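Local coordinates for putative uncharacterized protein (Coprinopsis cinerea, PDB 3W9A) that is the catalytic domain of a family 131 glycoside hydrolase with a beta-jelly roll fold, and probably cleaves beta-glucan chains, at residues I3-S8 / V27-W32; L81-N86 / R197-G202; N93-F98 / Y221-P226; T124-G129 / F157-D162. All coordinates share one frame; numbering follows the deposited sequence.

Contact 1. Residues I3-S8 / V27-W32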
loop_
_atom_site.group_PDB
_atom_site.type_symbol
_atom_site.label_atom_id
_atom_site.label_comp_id
_atom_site.label_asym_id
_atom_site.label_seq_id
_atom_site.Cartn_x
_atom_site.Cartn_y
_atom_site.Cartn_z
ATOM N N ILE A 3 -1.856 -15.686 8.851
ATOM C CA ILE A 3 -2.005 -14.278 8.678
ATOM C C ILE A 3 -1.764 -13.659 10.033
ATOM O O ILE A 3 -2.400 -14.022 11.017
ATOM C CB ILE A 3 -3.377 -13.926 8.070
ATOM C CG1 ILE A 3 -3.455 -14.538 6.656
ATOM C CG2 ILE A 3 -3.569 -12.415 8.008
ATOM C CD1 ILE A 3 -4.792 -14.397 5.974
ATOM N N VAL A 4 -0.808 -12.743 10.071
ATOM C CA VAL A 4 -0.440 -12.074 11.301
ATOM C C VAL A 4 -1.344 -10.863 11.510
ATOM O O VAL A 4 -1.781 -10.615 12.625
ATOM C CB VAL A 4 1.045 -11.665 11.297
ATOM C CG1 VAL A 4 1.432 -11.126 12.656
ATOM C CG2 VAL A 4 1.934 -12.862 10.924
ATOM N N TRP A 5 -1.633 -10.136 10.422
ATOM C CA TRP A 5 -2.550 -8.994 10.455
ATOM C C TRP A 5 -3.311 -8.969 9.133
ATOM O O TRP A 5 -2.729 -9.148 8.024
ATOM C CB TRP A 5 -1.799 -7.670 10.706
ATOM C CG TRP A 5 -2.584 -6.425 10.436
ATOM C CD1 TRP A 5 -3.430 -5.782 11.304
ATOM C CD2 TRP A 5 -2.612 -5.670 9.217
ATOM N NE1 TRP A 5 -3.968 -4.667 10.702
ATOM C CE2 TRP A 5 -3.496 -4.584 9.415
ATOM C CE3 TRP A 5 -1.977 -5.809 7.979
ATOM C CZ2 TRP A 5 -3.753 -3.630 8.426
ATOM C CZ3 TRP A 5 -2.227 -4.864 6.983
ATOM C CH2 TRP A 5 -3.110 -3.779 7.216
ATOM N N ASP A 6 -4.617 -8.792 9.269
ATOM C CA ASP A 6 -5.530 -8.818 8.134
ATOM C C ASP A 6 -6.084 -7.412 7.872
ATOM O O ASP A 6 -6.857 -6.865 8.675
ATOM C CB ASP A 6 -6.638 -9.835 8.382
ATOM C CG ASP A 6 -7.415 -10.180 7.124
ATOM O OD1 ASP A 6 -7.411 -9.392 6.166
ATOM O OD2 ASP A 6 -8.071 -11.233 7.121
ATOM N N GLY A 7 -5.640 -6.832 6.759
ATOM C CA GLY A 7 -6.096 -5.518 6.298
ATOM C C GLY A 7 -7.289 -5.558 5.361
ATOM O O GLY A 7 -7.541 -4.590 4.623
ATOM N N SER A 8 -8.029 -6.668 5.375
ATOM C CA SER A 8 -9.265 -6.782 4.608
ATOM C C SER A 8 -10.108 -5.544 4.853
ATOM O O SER A 8 -10.149 -5.046 5.970
ATOM C CB SER A 8 -10.062 -8.006 5.063
ATOM O OG SER A 8 -11.399 -7.909 4.603
ATOM N N VAL A 27 -9.665 0.829 17.842
ATOM C CA VAL A 27 -10.487 -0.259 17.321
ATOM C C VAL A 27 -10.192 -0.536 15.853
ATOM O O VAL A 27 -9.593 0.285 15.152
ATOM C CB VAL A 27 -11.998 -0.011 17.555
ATOM C CG1 VAL A 27 -12.272 0.077 19.052
ATOM C CG2 VAL A 27 -12.511 1.256 16.842
ATOM N N GLY A 28 -10.607 -1.717 15.418
ATOM C CA GLY A 28 -10.477 -2.126 14.030
ATOM C C GLY A 28 -9.048 -2.482 13.681
ATOM O O GLY A 28 -8.220 -2.751 14.555
ATOM N N THR A 29 -8.755 -2.480 12.389
ATOM C CA THR A 29 -7.450 -2.915 11.914
ATOM C C THR A 29 -6.552 -1.811 11.352
ATOM O O THR A 29 -5.438 -2.082 10.960
ATOM C CB THR A 29 -7.649 -3.978 10.827
ATOM O OG1 THR A 29 -8.713 -3.564 9.958
ATOM C CG2 THR A 29 -7.995 -5.350 11.476
ATOM N N TYR A 30 -7.039 -0.585 11.305
ATOM C CA TYR A 30 -6.305 0.529 10.689
ATOM C C TYR A 30 -6.334 1.791 11.540
ATOM O O TYR A 30 -7.402 2.229 11.969
ATOM C CB TYR A 30 -6.932 0.874 9.346
ATOM C CG TYR A 30 -6.621 -0.075 8.219
ATOM C CD1 TYR A 30 -5.410 0.002 7.536
ATOM C CD2 TYR A 30 -7.548 -1.011 7.792
ATOM C CE1 TYR A 30 -5.131 -0.851 6.469
ATOM C CE2 TYR A 30 -7.268 -1.860 6.723
ATOM C CZ TYR A 30 -6.061 -1.763 6.068
ATOM O OH TYR A 30 -5.764 -2.588 5.016
ATOM N N GLN A 31 -5.159 2.387 11.735
ATOM C CA GLN A 31 -5.037 3.695 12.376
ATOM C C GLN A 31 -5.248 4.765 11.315
ATOM O O GLN A 31 -4.716 4.675 10.215
ATOM C CB GLN A 31 -3.685 3.883 12.998
ATOM C CG GLN A 31 -3.231 2.742 13.876
ATOM C CD GLN A 31 -1.932 3.024 14.582
ATOM O OE1 GLN A 31 -1.064 3.731 14.078
ATOM N NE2 GLN A 31 -1.775 2.435 15.739
ATOM N N TRP A 32 -6.017 5.781 11.661
ATOM C CA TRP A 32 -6.381 6.787 10.679
ATOM C C TRP A 32 -6.173 8.155 11.342
ATOM O O TRP A 32 -7.026 8.632 12.099
ATOM C CB TRP A 32 -7.809 6.553 10.244
ATOM C CG TRP A 32 -8.418 7.590 9.337
ATOM C CD1 TRP A 32 -9.643 8.148 9.461
ATOM C CD2 TRP A 32 -7.817 8.172 8.183
ATOM N NE1 TRP A 32 -9.858 9.048 8.451
ATOM C CE2 TRP A 32 -8.750 9.071 7.643
ATOM C CE3 TRP A 32 -6.587 7.989 7.527
ATOM C CZ2 TRP A 32 -8.495 9.811 6.497
ATOM C CZ3 TRP A 32 -6.339 8.722 6.362
ATOM C CH2 TRP A 32 -7.283 9.612 5.861
HETATM O O HOH W 1 -9.065 -5.692 8.365
#
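The indole of Trp-5 bridges to Thr-29 and Tyr-30. With CG anti to the backbone N (chi1 166°), the ring system leaves CB for segment 27-32. NE1, on the near edge, donates to Thr-29 O at 3.0 Å, the acceptor lying in the ring plane and offering a lone pair, although the bond is bent (143°). CE2 and CZ2 run past the same carbonyl. At the tip, CH2 reaches Tyr-30 CE1 at 3.6 Å, so that the indole edge meets the phenol face in an offset edge-to-face pair with planes at 82°. Tyr-30 OH, beside CH2, donates to Gly-7 O at 2.7 Å, leaving no room for a side chain on Gly-7. Outside the rings, one water donates to Asp-6 O and Ser-8 O and accepts from Thr-29 OG1, while Ser-8 N closes an Asx turn on Asp-6 OD1. Val-4 and Trp-5 form a classic beta bulge opposite Ile-222; the Trp-5 side chain links an edge strand of each of the two sheets of the beta-jelly roll.

Contact 2. Residues L81-N86 / R197-G202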
loop_
_atom_site.group_PDB
_atom_site.type_symbol
_atom_site.label_atom_id
_atom_site.label_comp_id
_atom_site.label_asym_id
_atom_site.label_seq_id
_atom_site.Cartn_x
_atom_site.Cartn_y
_atom_site.Cartn_z
ATOM N N LEU A 81 -3.058 5.217 5.898
ATOM C CA LEU A 81 -3.466 4.434 7.068
ATOM C C LEU A 81 -2.279 3.647 7.566
ATOM O O LEU A 81 -1.313 3.451 6.826
ATOM C CB LEU A 81 -4.583 3.469 6.672
ATOM C CG LEU A 81 -5.890 4.113 6.207
ATOM C CD1 LEU A 81 -6.577 3.235 5.168
ATOM C CD2 LEU A 81 -6.818 4.394 7.383
ATOM N N ILE A 82 -2.356 3.189 8.808
ATOM C CA ILE A 82 -1.315 2.369 9.414
ATOM C C ILE A 82 -1.973 1.143 10.033
ATOM O O ILE A 82 -3.073 1.237 10.566
ATOM C CB ILE A 82 -0.575 3.099 10.547
ATOM C CG1 ILE A 82 -0.100 4.499 10.116
ATOM C CG2 ILE A 82 0.571 2.254 11.097
ATOM C CD1 ILE A 82 1.075 4.509 9.170
ATOM N N PRO A 83 -1.332 -0.022 9.920
ATOM C CA PRO A 83 -1.928 -1.179 10.571
ATOM C C PRO A 83 -2.094 -0.964 12.061
ATOM O O PRO A 83 -1.195 -0.432 12.707
ATOM C CB PRO A 83 -0.909 -2.286 10.315
ATOM C CG PRO A 83 -0.279 -1.899 9.022
ATOM C CD PRO A 83 -0.172 -0.397 9.102
ATOM N N GLN A 84 -3.250 -1.358 12.577
ATOM C CA GLN A 84 -3.492 -1.427 14.010
ATOM C C GLN A 84 -3.427 -2.890 14.416
ATOM O O GLN A 84 -4.243 -3.690 13.955
ATOM C CB GLN A 84 -4.873 -0.868 14.349
ATOM C CG GLN A 84 -5.262 -0.981 15.830
ATOM C CD GLN A 84 -4.432 -0.067 16.709
ATOM O OE1 GLN A 84 -4.455 1.151 16.562
ATOM N NE2 GLN A 84 -3.748 -0.649 17.675
ATOM N N THR A 85 -2.457 -3.233 15.268
ATOM C CA THR A 85 -2.285 -4.600 15.772
ATOM C C THR A 85 -1.457 -4.590 17.032
ATOM O O THR A 85 -0.677 -3.673 17.244
ATOM C CB THR A 85 -1.572 -5.505 14.735
ATOM O OG1 THR A 85 -1.390 -6.812 15.270
ATOM C CG2 THR A 85 -0.214 -4.944 14.324
ATOM N N ASN A 86 -1.626 -5.619 17.866
ATOM C CA ASN A 86 -0.732 -5.861 18.999
ATOM C C ASN A 86 0.369 -6.843 18.661
ATOM O O ASN A 86 1.251 -7.071 19.474
ATOM C CB ASN A 86 -1.495 -6.429 20.190
ATOM C CG ASN A 86 -2.444 -5.424 20.806
ATOM O OD1 ASN A 86 -2.347 -4.200 20.594
ATOM N ND2 ASN A 86 -3.374 -5.941 21.585
ATOM N N ARG A 197 3.908 -0.099 13.979
ATOM C CA ARG A 197 2.892 0.913 13.721
ATOM C C ARG A 197 3.468 2.011 12.841
ATOM O O ARG A 197 3.229 3.206 13.062
ATOM C CB ARG A 197 2.339 1.474 15.036
ATOM C CG ARG A 197 3.395 2.119 15.911
ATOM C CD ARG A 197 2.854 2.505 17.266
ATOM N NE ARG A 197 2.806 1.351 18.161
ATOM C CZ ARG A 197 2.705 1.429 19.486
ATOM N NH1 ARG A 197 2.647 2.612 20.094
ATOM N NH2 ARG A 197 2.679 0.314 20.213
ATOM N N ASP A 198 4.235 1.594 11.835
ATOM C CA ASP A 198 4.921 2.538 10.955
ATOM C C ASP A 198 4.944 2.115 9.471
ATOM O O ASP A 198 5.755 2.613 8.706
ATOM C CB ASP A 198 6.346 2.769 11.469
ATOM C CG ASP A 198 7.199 1.514 11.410
ATOM O OD1 ASP A 198 6.704 0.484 10.899
ATOM O OD2 ASP A 198 8.357 1.568 11.888
ATOM N N PHE A 199 4.032 1.230 9.074
ATOM C CA PHE A 199 3.845 0.925 7.678
ATOM C C PHE A 199 2.662 1.722 7.112
ATOM O O PHE A 199 1.533 1.642 7.620
ATOM C CB PHE A 199 3.645 -0.571 7.485
ATOM C CG PHE A 199 3.535 -0.971 6.040
ATOM C CD1 PHE A 199 4.634 -0.843 5.189
ATOM C CD2 PHE A 199 2.351 -1.458 5.523
ATOM C CE1 PHE A 199 4.536 -1.190 3.864
ATOM C CE2 PHE A 199 2.253 -1.810 4.182
ATOM C CZ PHE A 199 3.354 -1.675 3.355
ATOM N N HIS A 200 2.926 2.486 6.060
ATOM C CA HIS A 200 1.989 3.485 5.564
ATOM C C HIS A 200 1.227 2.950 4.381
ATOM O O HIS A 200 1.752 2.885 3.270
ATOM C CB HIS A 200 2.724 4.782 5.218
ATOM C CG HIS A 200 3.327 5.445 6.418
ATOM N ND1 HIS A 200 3.032 6.742 6.793
ATOM C CD2 HIS A 200 4.157 4.958 7.372
ATOM C CE1 HIS A 200 3.699 7.036 7.891
ATOM N NE2 HIS A 200 4.386 5.970 8.263
ATOM N N VAL A 201 -0.009 2.536 4.642
ATOM C CA VAL A 201 -0.873 2.051 3.590
ATOM C C VAL A 201 -1.531 3.275 2.956
ATOM O O VAL A 201 -2.553 3.757 3.428
ATOM C CB VAL A 201 -1.938 1.085 4.129
ATOM C CG1 VAL A 201 -2.873 0.649 3.020
ATOM C CG2 VAL A 201 -1.279 -0.129 4.779
ATOM N N GLY A 202 -0.930 3.773 1.891
ATOM C CA GLY A 202 -1.388 5.004 1.263
ATOM C C GLY A 202 -0.319 5.720 0.467
ATOM O O GLY A 202 0.630 5.096 -0.022
#
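Strands 81-83 and 199-201 run antiparallel but strongly splayed (130°), and one hydrogen-bonded pair, Leu-81 with Val-201, joins them within a sheet of the beta-jelly roll. Its two bonds are Leu-81 N to Val-201 O, 2.9 Å, and Val-201 N to Leu-81 O, 2.7 Å. Beyond this pair no further backbone hydrogen bond forms; a CA-H...O contact from Ile-82 CA to Phe-199 O (3.4 Å) and the side chains of Ile-82 and Pro-83 carry on. Ile-82 spreads its two branches over segment 197-202: CG2, anti to the backbone N, lies against the carbonyl group of Arg-197, 3.4 Å from its C, whereas CD1 reaches across onto the His-200 ring face. Pro-83 brings CD to 3.0 Å from Phe-199 O and CG to the edge of the Phe-199 ring. The ring nitrogens of His-200 have partners outside: ND1 bonds Glu-80 and NE2 a glycerol, probably from the crystallisation liquor; Phe-118 stacks on the ring. An alanine at Ile-82 would probably open a gap over the imidazole face and leave the Arg-197 carbonyl without its methyl neighbour. Ile-82 CD1 sits over the centre of the His-200 ring, 3.5 Å from the centroid and 7° off its normal.

Contact 3. Residues N93-F98 / Y221-P226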
loop_
_atom_site.group_PDB
_atom_site.type_symbol
_atom_site.label_atom_id
_atom_site.label_comp_id
_atom_site.label_asym_id
_atom_site.label_seq_id
_atom_site.Cartn_x
_atom_site.Cartn_y
_atom_site.Cartn_z
ATOM N N ASN A 93 10.478 -13.832 9.150
ATOM C CA ASN A 93 10.273 -13.556 7.739
ATOM C C ASN A 93 8.781 -13.364 7.487
ATOM O O ASN A 93 7.988 -14.276 7.672
ATOM C CB ASN A 93 10.860 -14.709 6.905
ATOM C CG ASN A 93 10.663 -14.537 5.411
ATOM O OD1 ASN A 93 10.568 -13.423 4.891
ATOM N ND2 ASN A 93 10.642 -15.650 4.707
ATOM N N LEU A 94 8.394 -12.152 7.103
ATOM C CA LEU A 94 6.982 -11.820 6.897
ATOM C C LEU A 94 6.779 -11.256 5.516
ATOM O O LEU A 94 7.684 -10.692 4.920
ATOM C CB LEU A 94 6.477 -10.782 7.929
ATOM C CG LEU A 94 6.602 -11.166 9.406
ATOM C CD1 LEU A 94 6.178 -10.041 10.327
ATOM C CD2 LEU A 94 5.798 -12.433 9.696
ATOM N N PHE A 95 5.556 -11.385 5.039
ATOM C CA PHE A 95 5.212 -11.012 3.683
ATOM C C PHE A 95 4.109 -9.992 3.745
ATOM O O PHE A 95 3.021 -10.261 4.266
ATOM C CB PHE A 95 4.800 -12.252 2.889
ATOM C CG PHE A 95 5.900 -13.270 2.782
ATOM C CD1 PHE A 95 6.118 -14.197 3.794
ATOM C CD2 PHE A 95 6.757 -13.270 1.683
ATOM C CE1 PHE A 95 7.150 -15.119 3.691
ATOM C CE2 PHE A 95 7.789 -14.191 1.583
ATOM C CZ PHE A 95 7.980 -15.117 2.583
ATOM N N TYR A 96 4.412 -8.807 3.238
ATOM C CA TYR A 96 3.474 -7.704 3.310
ATOM C C TYR A 96 2.789 -7.622 1.956
ATOM O O TYR A 96 3.412 -7.182 0.973
ATOM C CB TYR A 96 4.202 -6.397 3.604
ATOM C CG TYR A 96 4.575 -6.112 5.040
ATOM C CD1 TYR A 96 5.292 -7.021 5.799
ATOM C CD2 TYR A 96 4.217 -4.890 5.636
ATOM C CE1 TYR A 96 5.647 -6.734 7.111
ATOM C CE2 TYR A 96 4.569 -4.595 6.933
ATOM C CZ TYR A 96 5.292 -5.512 7.671
ATOM O OH TYR A 96 5.631 -5.189 8.969
ATOM N N HIS A 97 1.534 -8.048 1.904
ATOM C CA HIS A 97 0.804 -8.119 0.631
ATOM C C HIS A 97 -0.055 -6.893 0.389
ATOM O O HIS A 97 -0.667 -6.336 1.322
ATOM C CB HIS A 97 -0.145 -9.302 0.607
ATOM C CG HIS A 97 0.517 -10.633 0.517
ATOM N ND1 HIS A 97 0.506 -11.383 -0.636
ATOM C CD2 HIS A 97 1.172 -11.372 1.443
ATOM C CE1 HIS A 97 1.135 -12.526 -0.419
ATOM N NE2 HIS A 97 1.559 -12.539 0.830
ATOM N N PHE A 98 -0.136 -6.503 -0.871
ATOM C CA PHE A 98 -1.121 -5.532 -1.319
ATOM C C PHE A 98 -1.185 -5.557 -2.832
ATOM O O PHE A 98 -0.264 -6.062 -3.504
ATOM C CB PHE A 98 -0.781 -4.108 -0.859
ATOM C CG PHE A 98 0.556 -3.619 -1.334
ATOM C CD1 PHE A 98 0.656 -2.804 -2.460
ATOM C CD2 PHE A 98 1.716 -3.978 -0.659
ATOM C CE1 PHE A 98 1.886 -2.377 -2.912
ATOM C CE2 PHE A 98 2.955 -3.551 -1.113
ATOM C CZ PHE A 98 3.034 -2.743 -2.233
ATOM N N TYR A 221 -2.620 -7.453 3.471
ATOM C CA TYR A 221 -2.402 -8.290 4.671
ATOM C C TYR A 221 -0.930 -8.624 4.859
ATOM O O TYR A 221 -0.098 -8.366 3.976
ATOM C CB TYR A 221 -3.242 -9.578 4.630
ATOM C CG TYR A 221 -2.841 -10.638 3.595
ATOM C CD1 TYR A 221 -3.238 -10.527 2.268
ATOM C CD2 TYR A 221 -2.079 -11.757 3.964
ATOM C CE1 TYR A 221 -2.881 -11.488 1.320
ATOM C CE2 TYR A 221 -1.725 -12.726 3.023
ATOM C CZ TYR A 221 -2.131 -12.585 1.711
ATOM O OH TYR A 221 -1.780 -13.537 0.789
ATOM N N ILE A 222 -0.623 -9.215 6.007
ATOM C CA ILE A 222 0.732 -9.583 6.375
ATOM C C ILE A 222 0.678 -11.009 6.896
ATOM O O ILE A 222 -0.100 -11.318 7.796
ATOM C CB ILE A 222 1.297 -8.647 7.465
ATOM C CG1 ILE A 222 1.449 -7.218 6.910
ATOM C CG2 ILE A 222 2.625 -9.187 8.007
ATOM C CD1 ILE A 222 1.682 -6.144 7.964
ATOM N N GLU A 223 1.459 -11.887 6.288
ATOM C CA GLU A 223 1.435 -13.294 6.649
ATOM C C GLU A 223 2.841 -13.789 6.963
ATOM O O GLU A 223 3.836 -13.200 6.563
ATOM C CB GLU A 223 0.852 -14.109 5.498
ATOM C CG GLU A 223 1.757 -14.107 4.258
ATOM C CD GLU A 223 1.282 -14.997 3.150
ATOM O OE1 GLU A 223 0.512 -15.951 3.407
ATOM O OE2 GLU A 223 1.696 -14.740 2.003
ATOM N N GLU A 224 2.916 -14.896 7.677
ATOM C CA GLU A 224 4.166 -15.624 7.779
ATOM C C GLU A 224 4.366 -16.422 6.501
ATOM O O GLU A 224 3.486 -16.506 5.647
ATOM C CB GLU A 224 4.138 -16.582 8.965
ATOM C CG GLU A 224 3.998 -15.898 10.299
ATOM C CD GLU A 224 3.829 -16.891 11.447
ATOM O OE1 GLU A 224 3.794 -16.424 12.609
ATOM O OE2 GLU A 224 3.743 -18.113 11.195
ATOM N N GLY A 225 5.551 -17.004 6.364
ATOM C CA GLY A 225 5.817 -17.932 5.275
ATOM C C GLY A 225 5.157 -19.284 5.524
ATOM O O GLY A 225 4.697 -19.556 6.637
ATOM N N PRO A 226 5.098 -20.140 4.487
ATOM C CA PRO A 226 5.557 -19.776 3.161
ATOM C C PRO A 226 4.543 -18.861 2.452
ATOM O O PRO A 226 3.349 -18.890 2.745
ATOM C CB PRO A 226 5.689 -21.127 2.461
ATOM C CG PRO A 226 4.662 -21.992 3.120
ATOM C CD PRO A 226 4.473 -21.472 4.521
HETATM O O HOH W 2 7.539 -16.884 8.317
#
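His-97 and Tyr-221 lie face to face in an offset stack, ring centroids 4.2 Å apart and planes at 7°, with Tyr-221 OH over the centre of the imidazole. On the opposite side of the sheet, Ile-222 CD1 makes a CH-pi contact with the Tyr-96 ring, 3.6 Å from its centroid. Phe-95 packs CE1 on Gly-225 CA (3.5 Å) and CB on Glu-223 CG. The polar contact is a His-carboxylate hydrogen bond: His-97 NE2 donates to Glu-223 OE2 at 2.5 Å, a doubtfully short length, and bent (135°). Glu-223 CG stands between the backbone N and carbonyl carbon (chi1 67°), and the extended chain carries the carboxylate to the imidazole; OE1 is bonded to Thr-228 and the amino group of Gly-1. Backbone bonds pair Phe-95 with Glu-223 and His-97 with Tyr-221. At Asn-93, where strand 93-101 begins, a water links its O to Gly-225 N. This is antiparallel pairing of neighbouring strands, 93-101 and 213-224, in one sheet of the beta-jelly roll.

Contact 4. Residues T124-G129 / F157-D162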
loop_
_atom_site.group_PDB
_atom_site.type_symbol
_atom_site.label_atom_id
_atom_site.label_comp_id
_atom_site.label_asym_id
_atom_site.label_seq_id
_atom_site.Cartn_x
_atom_site.Cartn_y
_atom_site.Cartn_z
ATOM N N THR A 124 11.908 0.114 2.544
ATOM C CA THR A 124 11.312 -0.347 1.284
ATOM C C THR A 124 10.040 0.435 1.031
ATOM O O THR A 124 9.371 0.871 1.975
ATOM C CB THR A 124 11.051 -1.871 1.266
ATOM O OG1 THR A 124 10.826 -2.329 -0.081
ATOM C CG2 THR A 124 9.871 -2.250 2.170
ATOM N N GLU A 125 9.720 0.607 -0.250
ATOM C CA GLU A 125 8.578 1.381 -0.685
ATOM C C GLU A 125 8.468 1.330 -2.195
ATOM O O GLU A 125 9.376 0.856 -2.901
ATOM C CB GLU A 125 8.715 2.855 -0.270
ATOM C CG GLU A 125 9.883 3.593 -0.941
ATOM C CD GLU A 125 10.111 4.976 -0.364
ATOM O OE1 GLU A 125 9.162 5.561 0.231
ATOM O OE2 GLU A 125 11.250 5.472 -0.484
ATOM N N LEU A 126 7.361 1.859 -2.683
ATOM C CA LEU A 126 7.181 2.072 -4.097
ATOM C C LEU A 126 7.262 3.558 -4.307
ATOM O O LEU A 126 6.850 4.337 -3.433
ATOM C CB LEU A 126 5.812 1.562 -4.558
ATOM C CG LEU A 126 5.533 0.044 -4.496
ATOM C CD1 LEU A 126 4.083 -0.266 -4.836
ATOM C CD2 LEU A 126 6.459 -0.744 -5.403
ATOM N N LYS A 127 7.799 3.963 -5.441
ATOM C CA LYS A 127 7.677 5.360 -5.877
ATOM C C LYS A 127 7.131 5.484 -7.288
ATOM O O LYS A 127 7.080 4.505 -8.030
ATOM C CB LYS A 127 9.004 6.082 -5.815
ATOM C CG LYS A 127 9.740 5.981 -4.488
ATOM C CD LYS A 127 10.561 7.247 -4.282
ATOM C CE LYS A 127 11.840 6.990 -3.523
ATOM N NZ LYS A 127 12.541 8.295 -3.335
ATOM N N TYR A 128 6.719 6.704 -7.621
ATOM C CA TYR A 128 6.256 7.065 -8.943
ATOM C C TYR A 128 6.648 8.520 -9.216
ATOM O O TYR A 128 6.688 9.355 -8.290
ATOM C CB TYR A 128 4.739 6.903 -9.001
ATOM C CG TYR A 128 4.095 7.147 -10.349
ATOM C CD1 TYR A 128 4.276 6.256 -11.401
ATOM C CD2 TYR A 128 3.273 8.247 -10.561
ATOM C CE1 TYR A 128 3.692 6.471 -12.635
ATOM C CE2 TYR A 128 2.658 8.464 -11.786
ATOM C CZ TYR A 128 2.869 7.569 -12.821
ATOM O OH TYR A 128 2.256 7.757 -14.040
ATOM N N GLY A 129 6.934 8.808 -10.482
ATOM C CA GLY A 129 7.200 10.162 -10.972
ATOM C C GLY A 129 8.630 10.627 -10.800
ATOM O O GLY A 129 8.879 11.824 -10.757
ATOM N N PHE A 157 -1.648 -4.209 -10.019
ATOM C CA PHE A 157 -0.300 -4.619 -9.695
ATOM C C PHE A 157 -0.269 -5.205 -8.303
ATOM O O PHE A 157 -0.566 -4.520 -7.304
ATOM C CB PHE A 157 0.644 -3.436 -9.842
ATOM C CG PHE A 157 0.793 -2.978 -11.263
ATOM C CD1 PHE A 157 1.693 -3.620 -12.125
ATOM C CD2 PHE A 157 0.011 -1.937 -11.761
ATOM C CE1 PHE A 157 1.820 -3.213 -13.444
ATOM C CE2 PHE A 157 0.140 -1.520 -13.079
ATOM C CZ PHE A 157 1.046 -2.154 -13.922
ATOM N N ASN A 158 0.049 -6.491 -8.262
ATOM C CA ASN A 158 0.101 -7.258 -7.028
ATOM C C ASN A 158 1.509 -7.246 -6.540
ATOM O O ASN A 158 2.436 -7.427 -7.329
ATOM C CB ASN A 158 -0.308 -8.716 -7.248
ATOM C CG ASN A 158 -1.611 -8.850 -7.995
ATOM O OD1 ASN A 158 -1.697 -9.555 -9.029
ATOM N ND2 ASN A 158 -2.645 -8.200 -7.482
ATOM N N PHE A 159 1.679 -7.053 -5.240
ATOM C CA PHE A 159 2.994 -7.112 -4.624
ATOM C C PHE A 159 2.974 -7.843 -3.312
ATOM O O PHE A 159 1.952 -7.870 -2.592
ATOM C CB PHE A 159 3.534 -5.723 -4.343
ATOM C CG PHE A 159 3.743 -4.878 -5.572
ATOM C CD1 PHE A 159 4.880 -5.037 -6.354
ATOM C CD2 PHE A 159 2.824 -3.915 -5.931
ATOM C CE1 PHE A 159 5.101 -4.244 -7.472
ATOM C CE2 PHE A 159 3.024 -3.119 -7.046
ATOM C CZ PHE A 159 4.174 -3.275 -7.813
ATOM N N ALA A 160 4.125 -8.416 -2.992
ATOM C CA ALA A 160 4.463 -8.700 -1.615
ATOM C C ALA A 160 5.925 -8.350 -1.332
ATOM O O ALA A 160 6.848 -8.697 -2.099
ATOM C CB ALA A 160 4.140 -10.141 -1.253
ATOM N N TYR A 161 6.127 -7.618 -0.233
ATOM C CA TYR A 161 7.443 -7.396 0.313
ATOM C C TYR A 161 7.809 -8.627 1.155
ATOM O O TYR A 161 7.132 -8.973 2.110
ATOM C CB TYR A 161 7.487 -6.141 1.189
ATOM C CG TYR A 161 7.063 -4.826 0.557
ATOM C CD1 TYR A 161 7.094 -4.621 -0.829
ATOM C CD2 TYR A 161 6.664 -3.767 1.358
ATOM C CE1 TYR A 161 6.726 -3.405 -1.389
ATOM C CE2 TYR A 161 6.314 -2.546 0.816
ATOM C CZ TYR A 161 6.337 -2.361 -0.558
ATOM O OH TYR A 161 5.966 -1.134 -1.081
ATOM N N ASP A 162 8.883 -9.294 0.765
ATOM C CA ASP A 162 9.390 -10.484 1.432
ATOM C C ASP A 162 10.460 -9.970 2.365
ATOM O O ASP A 162 11.591 -9.738 1.928
ATOM C CB ASP A 162 9.988 -11.391 0.345
ATOM C CG ASP A 162 10.617 -12.661 0.884
ATOM O OD1 ASP A 162 11.069 -12.696 2.046
ATOM O OD2 ASP A 162 10.649 -13.641 0.100
#
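Tyr-161 turns a ring face to Thr-124 CG2 and carries its hydroxyl to Leu-126. Its CG is anti to the carbonyl carbon (chi1 -57°), which sends the phenol across the gap between strands whose axes approach to 9.4 Å. Thr-124 CG2, set between its backbone N and carbonyl carbon, rests over the Tyr-161 face, 3.6 Å from CD2; OG1 is instead anti to the N (chi1 -164°) and bonds to Tyr-140 O. Tyr-161 OH comes within 3.6 Å of both Glu-125 CA and Leu-126 CG, and its polar need is met by a hydrogen bond to Met-117 O. Leu-126, extended with chi2 173°, meets Phe-159 tip to tip, CD1 lying 3.8 Å from CE2 and CD2 over the ring face. A leucine in place of Tyr-161 would probably leave Met-117 O without this hydroxyl partner and Thr-124 CG2 without an aromatic face. No hydrogen bond joins the two segments; the packing, nearly all by side chains, lies between facing sheets, as in the interior of a jelly-roll beta-sandwich.

Contacts 2 and 3 join strands through backbone hydrogen bonds, whereas contact 4, nearest the chain's centre, spans both sheets by apolar and aromatic side chains. Contact 3 is buried but farther out, with a His-Glu pair on one face and apolar packing on the other. Contact 1 also reaches from sheet to sheet, at a partly buried margin where indole and phenol donors and a water supply polar links. Its strand 30-34 neighbours strand 77-83 of contact 2, Gln-31 N bonding Ile-82 O, and its strand 3-6 pairs with 213-224 of contact 3. Contacts 3 and 4 meet where Tyr-96 N bonds Tyr-161 O. Phe-199 of contact 2 crosses the interior, touching Tyr-96 and Tyr-161.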